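Local coordinates for protein putative esterase (Bacteroides intestinalis DSM 17393, PDB 5VOL) that hydrolyses ferulic acid esters as a calcium-binding carbohydrate esterase of family 1, probably releasing feruloyl groups from arabinoxylan, at residues 45-50 with 82-87; 167-172 with 223-228; 148-153 with 193-198; 91-96 with 181-186. All coordinates share one frame; numbering follows the deposited sequence.

Interaction 1 of 4, residues 45-50 with 82-87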
# COMPACT_ATOMS: atom_id res chain seq x y z
N PRO C 45 -11.29 -5.17 -24.39
CA PRO C 45 -12.32 -4.54 -23.56
C PRO C 45 -12.13 -3.02 -23.57
O PRO C 45 -11.12 -2.52 -24.08
CB PRO C 45 -12.09 -5.13 -22.17
CG PRO C 45 -10.76 -5.79 -22.22
CD PRO C 45 -10.43 -6.09 -23.63
N VAL C 46 -13.11 -2.29 -23.05
CA VAL C 46 -13.02 -0.85 -23.02
C VAL C 46 -13.45 -0.30 -21.67
O VAL C 46 -14.38 -0.80 -21.03
CB VAL C 46 -13.88 -0.18 -24.14
CG1 VAL C 46 -15.35 -0.45 -23.92
CG2 VAL C 46 -13.61 1.32 -24.19
N LEU C 47 -12.72 0.72 -21.23
CA LEU C 47 -13.08 1.51 -20.08
C LEU C 47 -13.37 2.95 -20.53
O LEU C 47 -12.50 3.62 -21.09
CB LEU C 47 -11.96 1.51 -19.02
CG LEU C 47 -12.17 2.47 -17.84
CD1 LEU C 47 -13.36 2.04 -17.00
CD2 LEU C 47 -10.90 2.55 -16.97
N TYR C 48 -14.59 3.42 -20.28
CA TYR C 48 -14.90 4.84 -20.46
C TYR C 48 -14.49 5.57 -19.19
O TYR C 48 -14.97 5.27 -18.10
CB TYR C 48 -16.39 5.03 -20.81
CG TYR C 48 -16.68 4.43 -22.16
CD1 TYR C 48 -16.45 5.16 -23.33
CD2 TYR C 48 -17.12 3.11 -22.28
CE1 TYR C 48 -16.67 4.60 -24.58
CE2 TYR C 48 -17.34 2.55 -23.52
CZ TYR C 48 -17.13 3.30 -24.67
OH TYR C 48 -17.33 2.74 -25.90
N LEU C 49 -13.57 6.51 -19.32
CA LEU C 49 -13.03 7.19 -18.15
C LEU C 49 -13.32 8.69 -18.23
O LEU C 49 -12.70 9.42 -19.00
CB LEU C 49 -11.53 6.93 -18.05
CG LEU C 49 -10.74 7.49 -16.85
CD1 LEU C 49 -11.28 6.91 -15.55
CD2 LEU C 49 -9.28 7.12 -17.02
N LEU C 50 -14.24 9.15 -17.39
CA LEU C 50 -14.83 10.49 -17.53
C LEU C 50 -14.18 11.56 -16.65
O LEU C 50 -13.81 11.30 -15.50
CB LEU C 50 -16.34 10.41 -17.21
CG LEU C 50 -17.14 9.31 -17.91
CD1 LEU C 50 -18.63 9.41 -17.54
CD2 LEU C 50 -16.98 9.34 -19.44
N MET C 82 -6.52 -2.83 -22.61
CA MET C 82 -7.88 -2.37 -22.82
C MET C 82 -7.85 -1.00 -23.49
O MET C 82 -6.87 -0.26 -23.35
CB MET C 82 -8.66 -2.28 -21.50
CG MET C 82 -8.23 -1.10 -20.57
SD MET C 82 -9.05 -1.13 -18.95
CE MET C 82 -7.89 -2.16 -18.01
N ILE C 83 -8.90 -0.69 -24.23
CA ILE C 83 -9.10 0.66 -24.76
C ILE C 83 -9.61 1.54 -23.62
O ILE C 83 -10.52 1.14 -22.88
CB ILE C 83 -10.13 0.67 -25.94
CG1 ILE C 83 -9.72 -0.34 -27.03
CG2 ILE C 83 -10.29 2.07 -26.52
CD1 ILE C 83 -8.39 -0.05 -27.69
N ILE C 84 -9.00 2.71 -23.45
CA ILE C 84 -9.49 3.65 -22.46
C ILE C 84 -9.83 4.96 -23.17
O ILE C 84 -9.02 5.48 -23.95
CB ILE C 84 -8.47 3.90 -21.32
CG1 ILE C 84 -8.04 2.57 -20.69
CG2 ILE C 84 -9.09 4.75 -20.21
CD1 ILE C 84 -6.90 2.76 -19.71
N VAL C 85 -11.01 5.51 -22.92
CA VAL C 85 -11.39 6.71 -23.68
C VAL C 85 -12.12 7.73 -22.81
O VAL C 85 -12.95 7.39 -21.97
CB VAL C 85 -12.27 6.34 -24.89
CG1 VAL C 85 -13.53 5.69 -24.41
CG2 VAL C 85 -12.60 7.58 -25.75
N THR C 86 -11.77 9.00 -23.04
CA THR C 86 -12.35 10.12 -22.33
C THR C 86 -12.92 11.10 -23.37
O THR C 86 -12.16 11.68 -24.14
CB THR C 86 -11.30 10.85 -21.47
OG1 THR C 86 -10.71 9.92 -20.54
CG2 THR C 86 -11.94 12.04 -20.72
N PRO C 87 -14.26 11.23 -23.43
CA PRO C 87 -14.85 12.21 -24.35
C PRO C 87 -14.85 13.61 -23.73
O PRO C 87 -14.83 13.72 -22.50
CB PRO C 87 -16.27 11.70 -24.54
CG PRO C 87 -16.62 11.03 -23.21
CD PRO C 87 -15.28 10.50 -22.66
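Pro45 O accepts from Ile83 N at 2.9 Å, the first of the backbone bonds that pair strands 46-50 and 83-87 in parallel, while the Pro45 ring crosses the Met82 side chain at about a right angle. Val46 turns to the same face as Ile83, its CG2 anti to the backbone N and 3.9 Å from Ile83 CB; that methyl also lies over the rim of the Tyr48 ring. On the other face the CB of Leu47 meets Met82 SD at 3.9 Å, and the Leu47 backbone bonds both ways, N to Ile83 O (168° at the hydrogen) and O from Val85 N. Tyr48 runs alongside Val85, pointing the same way, under helix 108-123; its hydroxyl is bonded to Glu121. Leu49 lies beside Ile84, CB to CG2 3.9 Å, both against Val66 of helix 66-76. Leu49 N reaches Val85 O at 2.9 Å, whereas Leu49 O takes the Thr86 hydroxyl, OG1 to O 2.6 Å, in the carbonyl plane. A valine in place of Thr86 would probably leave Leu49 O without this hydroxyl donor and loosen the end of the pair. Leu50 CD2 closes the row 3.8 Å from Pro87 CD. The two strands and the intervening helix 66-76 form a beta-alpha-beta crossover of the alpha/beta-hydrolase sheet. Pro87 has no N-H to continue the ladder, so the Thr86 side chain supplies the last bond across a pairing that is otherwise backbone-bonded and largely apolar on both faces.

Interaction 2 of 4, residues 167-172 with 223-228; sequences SIPEQG and DFLLDR
The Phe224 ring has Gln171 O at its edge and in its plane, 3.9 Å from CD2, with Leu225 CG over one face toward the rim. Pro169 CG comes obliquely to ring atom CE2 at 4.0 Å, and Pro169 CD also meets Leu225 CD2. The guanidinium of Arg228 receives Ile168 O at its edge, almost exactly in plane: NE at 2.8 Å and NH2 at 2.9 Å both donate to that one oxygen. NH2 approaches in the carbonyl plane, NE from 45° above it. The bend at chi2 (-54°) brings CD of Arg228 close beside Ser167 OG. Glu170 crosses the arginine at about a right angle, with OE2 3.5 Å from NH1 in a long salt bridge; NH1 has a second partner in Glu231. Within 223-228 itself, Asp223 OD1 accepts from Leu225 N in an Asx turn, while OD2 bonds His252 ND1, consistent with the acid and histidine of an esterase triad. A leucine in place of Arg228 would probably leave Ile168 O without both donors and Glu170 without this countercharge. Beside the apolar packing of Pro169, Arg228 thus contributes a side-on grip on a backbone carbonyl, its charge shared between two glutamates.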
# COMPACT_ATOMS: atom_id res chain seq x y z
N SER C 167 -24.87 13.34 -5.87
CA SER C 167 -25.97 14.30 -5.83
C SER C 167 -25.36 15.63 -5.42
O SER C 167 -24.19 15.67 -5.03
CB SER C 167 -27.07 13.88 -4.86
OG SER C 167 -26.59 13.79 -3.52
N ILE C 168 -26.13 16.71 -5.49
CA ILE C 168 -25.64 18.02 -5.05
C ILE C 168 -25.36 18.02 -3.56
O ILE C 168 -26.23 17.68 -2.77
CB ILE C 168 -26.65 19.15 -5.36
CG1 ILE C 168 -27.04 19.11 -6.84
CG2 ILE C 168 -26.07 20.49 -4.96
CD1 ILE C 168 -25.89 19.42 -7.78
N PRO C 169 -24.14 18.43 -3.17
CA PRO C 169 -23.76 18.50 -1.75
C PRO C 169 -24.57 19.56 -1.01
O PRO C 169 -24.97 20.54 -1.63
CB PRO C 169 -22.28 18.88 -1.79
CG PRO C 169 -22.10 19.57 -3.10
CD PRO C 169 -23.06 18.91 -4.06
N GLU C 170 -24.82 19.37 0.28
CA GLU C 170 -25.54 20.38 1.06
C GLU C 170 -24.74 21.69 1.13
O GLU C 170 -25.32 22.77 1.28
CB GLU C 170 -25.84 19.86 2.46
CG GLU C 170 -26.52 18.50 2.46
CD GLU C 170 -27.32 18.23 3.72
OE1 GLU C 170 -27.53 19.18 4.50
OE2 GLU C 170 -27.75 17.06 3.91
N GLN C 171 -23.42 21.58 1.01
CA GLN C 171 -22.56 22.76 0.97
C GLN C 171 -21.45 22.60 -0.07
O GLN C 171 -20.93 21.50 -0.26
CB GLN C 171 -21.95 23.03 2.35
CG GLN C 171 -21.07 24.27 2.39
CD GLN C 171 -20.41 24.49 3.73
OE1 GLN C 171 -20.55 23.67 4.65
NE2 GLN C 171 -19.68 25.59 3.87
N GLY C 172 -21.09 23.69 -0.74
CA GLY C 172 -20.00 23.67 -1.70
C GLY C 172 -20.42 23.73 -3.16
O GLY C 172 -19.57 23.75 -4.05
N ASP C 223 -12.80 15.27 1.38
CA ASP C 223 -13.57 15.69 0.21
C ASP C 223 -14.94 16.26 0.56
O ASP C 223 -15.66 15.70 1.38
CB ASP C 223 -13.75 14.49 -0.73
CG ASP C 223 -14.07 14.91 -2.14
OD1 ASP C 223 -15.15 15.50 -2.36
OD2 ASP C 223 -13.25 14.63 -3.04
N PHE C 224 -15.31 17.37 -0.07
CA PHE C 224 -16.62 17.98 0.18
C PHE C 224 -17.76 17.10 -0.34
O PHE C 224 -18.90 17.28 0.06
CB PHE C 224 -16.70 19.39 -0.44
CG PHE C 224 -16.93 19.42 -1.93
CD1 PHE C 224 -16.03 18.84 -2.80
CD2 PHE C 224 -18.05 20.05 -2.46
CE1 PHE C 224 -16.23 18.88 -4.18
CE2 PHE C 224 -18.25 20.09 -3.84
CZ PHE C 224 -17.34 19.50 -4.70
N LEU C 225 -17.45 16.11 -1.18
CA LEU C 225 -18.46 15.18 -1.64
C LEU C 225 -18.50 13.86 -0.85
O LEU C 225 -19.24 12.95 -1.21
CB LEU C 225 -18.27 14.87 -3.14
CG LEU C 225 -18.74 15.98 -4.09
CD1 LEU C 225 -18.31 15.72 -5.53
CD2 LEU C 225 -20.26 16.09 -4.01
N LEU C 226 -17.74 13.78 0.24
CA LEU C 226 -17.72 12.56 1.05
C LEU C 226 -19.12 12.21 1.58
O LEU C 226 -19.54 11.06 1.50
CB LEU C 226 -16.74 12.69 2.23
CG LEU C 226 -16.72 11.48 3.19
CD1 LEU C 226 -16.28 10.20 2.49
CD2 LEU C 226 -15.82 11.73 4.39
N ASP C 227 -19.84 13.20 2.08
CA ASP C 227 -21.13 12.92 2.71
C ASP C 227 -22.14 12.31 1.73
O ASP C 227 -22.89 11.40 2.11
CB ASP C 227 -21.69 14.20 3.35
CG ASP C 227 -21.03 14.51 4.69
OD1 ASP C 227 -20.13 13.74 5.12
OD2 ASP C 227 -21.40 15.52 5.33
N ARG C 228 -22.16 12.78 0.48
CA ARG C 228 -23.07 12.20 -0.51
C ARG C 228 -22.65 10.80 -0.94
O ARG C 228 -23.49 9.97 -1.29
CB ARG C 228 -23.16 13.09 -1.75
CG ARG C 228 -23.83 14.44 -1.51
CD ARG C 228 -25.19 14.29 -0.87
NE ARG C 228 -25.96 15.54 -0.94
CZ ARG C 228 -26.87 15.91 -0.04
NH1 ARG C 228 -27.14 15.13 1.00
NH2 ARG C 228 -27.51 17.06 -0.19

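Interaction 3 of 4, residues 148-153 with 193-198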
# COMPACT_ATOMS: atom_id res chain seq x y z
N TYR C 148 -25.04 6.31 -15.35
CA TYR C 148 -25.02 5.51 -16.57
C TYR C 148 -25.12 4.03 -16.23
O TYR C 148 -25.84 3.26 -16.90
CB TYR C 148 -23.74 5.75 -17.38
CG TYR C 148 -23.71 6.95 -18.30
CD1 TYR C 148 -24.68 7.95 -18.24
CD2 TYR C 148 -22.71 7.08 -19.26
CE1 TYR C 148 -24.63 9.07 -19.12
CE2 TYR C 148 -22.64 8.16 -20.12
CZ TYR C 148 -23.60 9.15 -20.06
OH TYR C 148 -23.49 10.22 -20.93
N GLY C 149 -24.37 3.62 -15.21
CA GLY C 149 -24.38 2.22 -14.81
C GLY C 149 -25.73 1.85 -14.23
O GLY C 149 -26.20 0.73 -14.40
N GLN C 150 -26.37 2.81 -13.57
CA GLN C 150 -27.67 2.59 -12.96
C GLN C 150 -28.77 2.44 -14.03
O GLN C 150 -29.62 1.55 -13.94
CB GLN C 150 -28.00 3.74 -12.01
CG GLN C 150 -27.20 3.73 -10.69
CD GLN C 150 -27.55 4.92 -9.81
OE1 GLN C 150 -27.82 6.01 -10.31
NE2 GLN C 150 -27.54 4.71 -8.49
N ARG C 151 -28.75 3.31 -15.04
CA ARG C 151 -29.83 3.30 -16.03
C ARG C 151 -29.47 2.48 -17.28
O ARG C 151 -30.33 2.19 -18.10
CB ARG C 151 -30.21 4.75 -16.41
CG ARG C 151 -31.06 5.46 -15.35
CD ARG C 151 -31.52 6.88 -15.73
NE ARG C 151 -30.40 7.81 -15.85
CZ ARG C 151 -29.82 8.13 -17.00
NH1 ARG C 151 -30.29 7.62 -18.13
NH2 ARG C 151 -28.79 8.97 -17.02
N HIS C 152 -28.20 2.09 -17.41
CA HIS C 152 -27.78 1.27 -18.53
C HIS C 152 -27.01 0.02 -18.09
O HIS C 152 -25.96 -0.30 -18.64
CB HIS C 152 -26.92 2.07 -19.50
CG HIS C 152 -27.63 3.24 -20.10
ND1 HIS C 152 -28.42 3.13 -21.22
CD2 HIS C 152 -27.68 4.54 -19.72
CE1 HIS C 152 -28.93 4.32 -21.51
NE2 HIS C 152 -28.49 5.19 -20.62
N SER C 153 -27.57 -0.68 -17.10
CA SER C 153 -26.93 -1.87 -16.55
C SER C 153 -26.73 -2.96 -17.61
O SER C 153 -25.88 -3.84 -17.44
CB SER C 153 -27.73 -2.39 -15.37
OG SER C 153 -29.03 -2.79 -15.77
N ASN C 193 -31.31 13.42 -11.61
CA ASN C 193 -30.70 12.11 -11.83
C ASN C 193 -29.84 11.66 -10.65
O ASN C 193 -28.85 10.94 -10.83
CB ASN C 193 -29.89 12.13 -13.13
CG ASN C 193 -30.77 12.16 -14.36
OD1 ASN C 193 -30.88 13.19 -15.05
ND2 ASN C 193 -31.42 11.05 -14.64
N SER C 194 -30.23 12.09 -9.45
CA SER C 194 -29.52 11.75 -8.23
C SER C 194 -29.20 10.26 -8.17
O SER C 194 -30.08 9.42 -8.37
CB SER C 194 -30.33 12.15 -7.00
OG SER C 194 -29.71 11.69 -5.80
N CYS C 195 -27.93 9.95 -7.95
CA CYS C 195 -27.49 8.56 -7.87
C CYS C 195 -28.01 7.95 -6.59
O CYS C 195 -28.35 6.78 -6.55
CB CYS C 195 -25.96 8.47 -7.94
SG CYS C 195 -25.29 8.97 -9.55
N VAL C 196 -28.06 8.77 -5.55
CA VAL C 196 -28.58 8.35 -4.26
C VAL C 196 -30.06 8.04 -4.35
O VAL C 196 -30.49 6.94 -3.99
CB VAL C 196 -28.34 9.42 -3.19
CG1 VAL C 196 -28.93 8.98 -1.86
CG2 VAL C 196 -26.83 9.70 -3.06
N LYS C 197 -30.85 8.99 -4.86
CA LYS C 197 -32.29 8.80 -4.99
C LYS C 197 -32.61 7.55 -5.79
O LYS C 197 -33.55 6.82 -5.47
CB LYS C 197 -32.97 10.02 -5.64
CG LYS C 197 -34.45 9.77 -5.95
CD LYS C 197 -35.16 11.01 -6.52
CE LYS C 197 -34.84 11.21 -7.99
NZ LYS C 197 -35.17 9.99 -8.82
N TYR C 198 -31.83 7.30 -6.84
CA TYR C 198 -32.08 6.18 -7.73
C TYR C 198 -32.07 4.85 -6.97
O TYR C 198 -32.88 3.96 -7.25
CB TYR C 198 -31.05 6.13 -8.84
CG TYR C 198 -31.46 5.21 -9.96
CD1 TYR C 198 -31.13 3.86 -9.93
CD2 TYR C 198 -32.18 5.69 -11.04
CE1 TYR C 198 -31.52 3.01 -10.95
CE2 TYR C 198 -32.57 4.85 -12.07
CZ TYR C 198 -32.24 3.51 -12.01
OH TYR C 198 -32.62 2.68 -13.04
O HOH W 1 -31.70 -0.04 -12.50
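Gln150, near the C-terminal end of helix 140-151, reaches across to Cys195 and Tyr198 in the first turn of helix 195-200, a helix-end to helix-start packing on the outside of the alpha/beta-hydrolase sheet. The second helix is N-capped by Ser194, whose OG accepts from Lys197 N at 3.1 Å. The tight part is the glutamine. With CG anti to its carbonyl carbon (chi1 -73°) and the chain extended beyond, Gln150 runs antiparallel to Tyr198, side chain against side chain. Its CB sits over the ring face, 4.0 Å from the ring centroid and 25° off the normal, a CH-pi contact. Beyond it the amide donates from NE2 to Cys195 O at 3.0 Å, nearly straight at the hydrogen (173°), with the acceptor lying in the amide plane. OE1 is taken by Asn147 ND2, so both ends of the amide are bound and its rotation is fixed; Phe232 of helix 226-238 packs against Gln150 and Cys195. The looser side belongs to Arg151 and the tyrosine tip. Arg151 CG touches Tyr198 CE2 obliquely at 3.7 Å, but the guanidinium turns away to a salt bridge with Glu109. Here a water takes over: it lies at the ring edge, in plane, donating to Gln150 O at 3.0 Å and standing 2.9 Å from Tyr198 OH.

Interaction 4 of 4, residues 91-96 with 181-186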
# COMPACT_ATOMS: atom_id res chain seq x y z
N GLY C 91 -15.27 21.99 -20.05
CA GLY C 91 -14.74 23.29 -20.40
C GLY C 91 -15.22 24.34 -19.40
O GLY C 91 -15.89 24.00 -18.42
N ASN C 92 -14.87 25.60 -19.63
CA ASN C 92 -15.32 26.71 -18.78
C ASN C 92 -16.83 26.68 -18.58
O ASN C 92 -17.60 26.71 -19.54
CB ASN C 92 -14.89 28.05 -19.39
CG ASN C 92 -15.18 29.24 -18.48
OD1 ASN C 92 -16.30 29.42 -18.01
ND2 ASN C 92 -14.17 30.06 -18.23
N ILE C 93 -17.28 26.61 -17.33
CA ILE C 93 -18.69 26.35 -17.07
C ILE C 93 -19.58 27.53 -17.45
O ILE C 93 -20.80 27.38 -17.54
CB ILE C 93 -18.93 26.00 -15.58
CG1 ILE C 93 -18.49 27.14 -14.67
CG2 ILE C 93 -18.21 24.69 -15.22
CD1 ILE C 93 -18.91 26.97 -13.23
N HIS C 94 -18.98 28.70 -17.66
CA HIS C 94 -19.77 29.87 -18.05
C HIS C 94 -19.90 29.97 -19.56
O HIS C 94 -20.76 30.70 -20.07
CB HIS C 94 -19.16 31.16 -17.47
CG HIS C 94 -18.94 31.11 -15.99
ND1 HIS C 94 -19.97 31.07 -15.08
CD2 HIS C 94 -17.80 31.07 -15.26
CE1 HIS C 94 -19.48 31.01 -13.85
NE2 HIS C 94 -18.16 31.01 -13.93
N LEU C 95 -19.07 29.23 -20.29
CA LEU C 95 -19.06 29.30 -21.75
C LEU C 95 -19.51 28.00 -22.39
O LEU C 95 -20.18 28.02 -23.43
CB LEU C 95 -17.65 29.63 -22.27
CG LEU C 95 -16.89 30.85 -21.75
CD1 LEU C 95 -15.60 31.03 -22.53
CD2 LEU C 95 -17.74 32.08 -21.84
N GLU C 96 -19.13 26.87 -21.78
CA GLU C 96 -19.27 25.55 -22.40
C GLU C 96 -20.23 24.64 -21.62
O GLU C 96 -20.33 24.71 -20.40
CB GLU C 96 -17.90 24.86 -22.50
CG GLU C 96 -16.84 25.67 -23.20
CD GLU C 96 -17.20 25.98 -24.65
OE1 GLU C 96 -18.01 25.25 -25.24
OE2 GLU C 96 -16.65 26.96 -25.19
N SER C 181 -28.93 29.61 -17.53
CA SER C 181 -27.49 29.39 -17.60
C SER C 181 -27.17 27.90 -17.71
O SER C 181 -27.89 27.07 -17.17
CB SER C 181 -26.77 29.99 -16.38
OG SER C 181 -27.08 29.26 -15.20
N LYS C 182 -26.08 27.57 -18.38
CA LYS C 182 -25.70 26.17 -18.52
C LYS C 182 -25.39 25.54 -17.16
O LYS C 182 -25.69 24.38 -16.94
CB LYS C 182 -24.50 26.03 -19.47
CG LYS C 182 -24.80 26.48 -20.91
CD LYS C 182 -23.54 26.50 -21.74
CE LYS C 182 -23.80 27.12 -23.12
NZ LYS C 182 -24.11 28.58 -23.01
N ILE C 183 -24.85 26.32 -16.23
CA ILE C 183 -24.51 25.77 -14.91
C ILE C 183 -25.79 25.43 -14.13
O ILE C 183 -25.88 24.37 -13.51
CB ILE C 183 -23.59 26.72 -14.09
CG1 ILE C 183 -23.08 26.02 -12.82
CG2 ILE C 183 -24.31 28.03 -13.72
CD1 ILE C 183 -22.39 24.70 -13.07
N ALA C 184 -26.80 26.30 -14.23
CA ALA C 184 -28.11 26.02 -13.63
C ALA C 184 -28.77 24.81 -14.25
O ALA C 184 -29.44 24.04 -13.57
CB ALA C 184 -29.05 27.23 -13.77
N ILE C 185 -28.60 24.64 -15.55
CA ILE C 185 -29.20 23.52 -16.24
C ILE C 185 -28.53 22.21 -15.76
O ILE C 185 -29.20 21.21 -15.49
CB ILE C 185 -29.08 23.68 -17.77
CG1 ILE C 185 -29.87 24.93 -18.22
CG2 ILE C 185 -29.59 22.46 -18.46
CD1 ILE C 185 -29.75 25.27 -19.71
N LEU C 186 -27.21 22.24 -15.65
CA LEU C 186 -26.46 21.08 -15.14
C LEU C 186 -26.93 20.75 -13.73
O LEU C 186 -27.18 19.58 -13.40
CB LEU C 186 -24.96 21.35 -15.15
CG LEU C 186 -24.11 20.34 -14.37
CD1 LEU C 186 -24.32 18.94 -14.94
CD2 LEU C 186 -22.64 20.73 -14.38
O HOH W 2 -23.11 28.64 -17.15
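Ile93 and Ile183 bring their CA atoms to 6.2 Å, where a turn of the 91-96 loop meets the first residues of helix 182-192 without a direct hydrogen bond. A water spans the join instead, donating to Ile93 O at 2.7 Å and accepting from Ile183 N at 3.0 Å; that amide lies in the first turn, where no helical carbonyl serves it. The apolar contact is between the CD1 methyls of Ile93 and Ile183, 4.2 Å apart, the two side chains crossing obliquely. Ile93 is also packed on Met53 and Trp54. A side chain bonds the backbone in each segment: on the loop Asn92 OD1 accepts from His94 N at 2.8 Å, an Asx turn, and on the helix Ser181 is the N-cap, its OG accepting from Ala184 N at 3.1 Å. Asn92 O takes both Leu95 N and Glu96 N, which keeps the loop curled. Lys182 reaches the last residues of this curl. Its CD rests 3.8 Å from Glu96 C and its CE 3.7 Å from Leu95 O. The chain is extended as far as CE and then bends, NZ turned by chi4 of 68°, and the ammonium group makes a cation-pi contact with Trp97.

How the interactions relate
From the N terminus, interaction 1 closes first, joining two neighbouring parallel strands around a helical connection. Interaction 4 opens a few residues later, in the loop after strand 83-87, and closes on the start of helix 182-192. Before it closes, interaction 3 opens at the end of helix 140-151 and interaction 2 in the loop after strand 158-162; they close on helix 195-200 and at the start of helix 226-238. Thus interactions 2, 3 and 4 all cross one another, whereas interaction 1 is in series with each. Interactions 2 and 3 touch, Ser167 CB lying 3.6 Å from Ser194 OG. Interaction 1 lies within the sheet, while the other three tie together loops and helices that follow its strands.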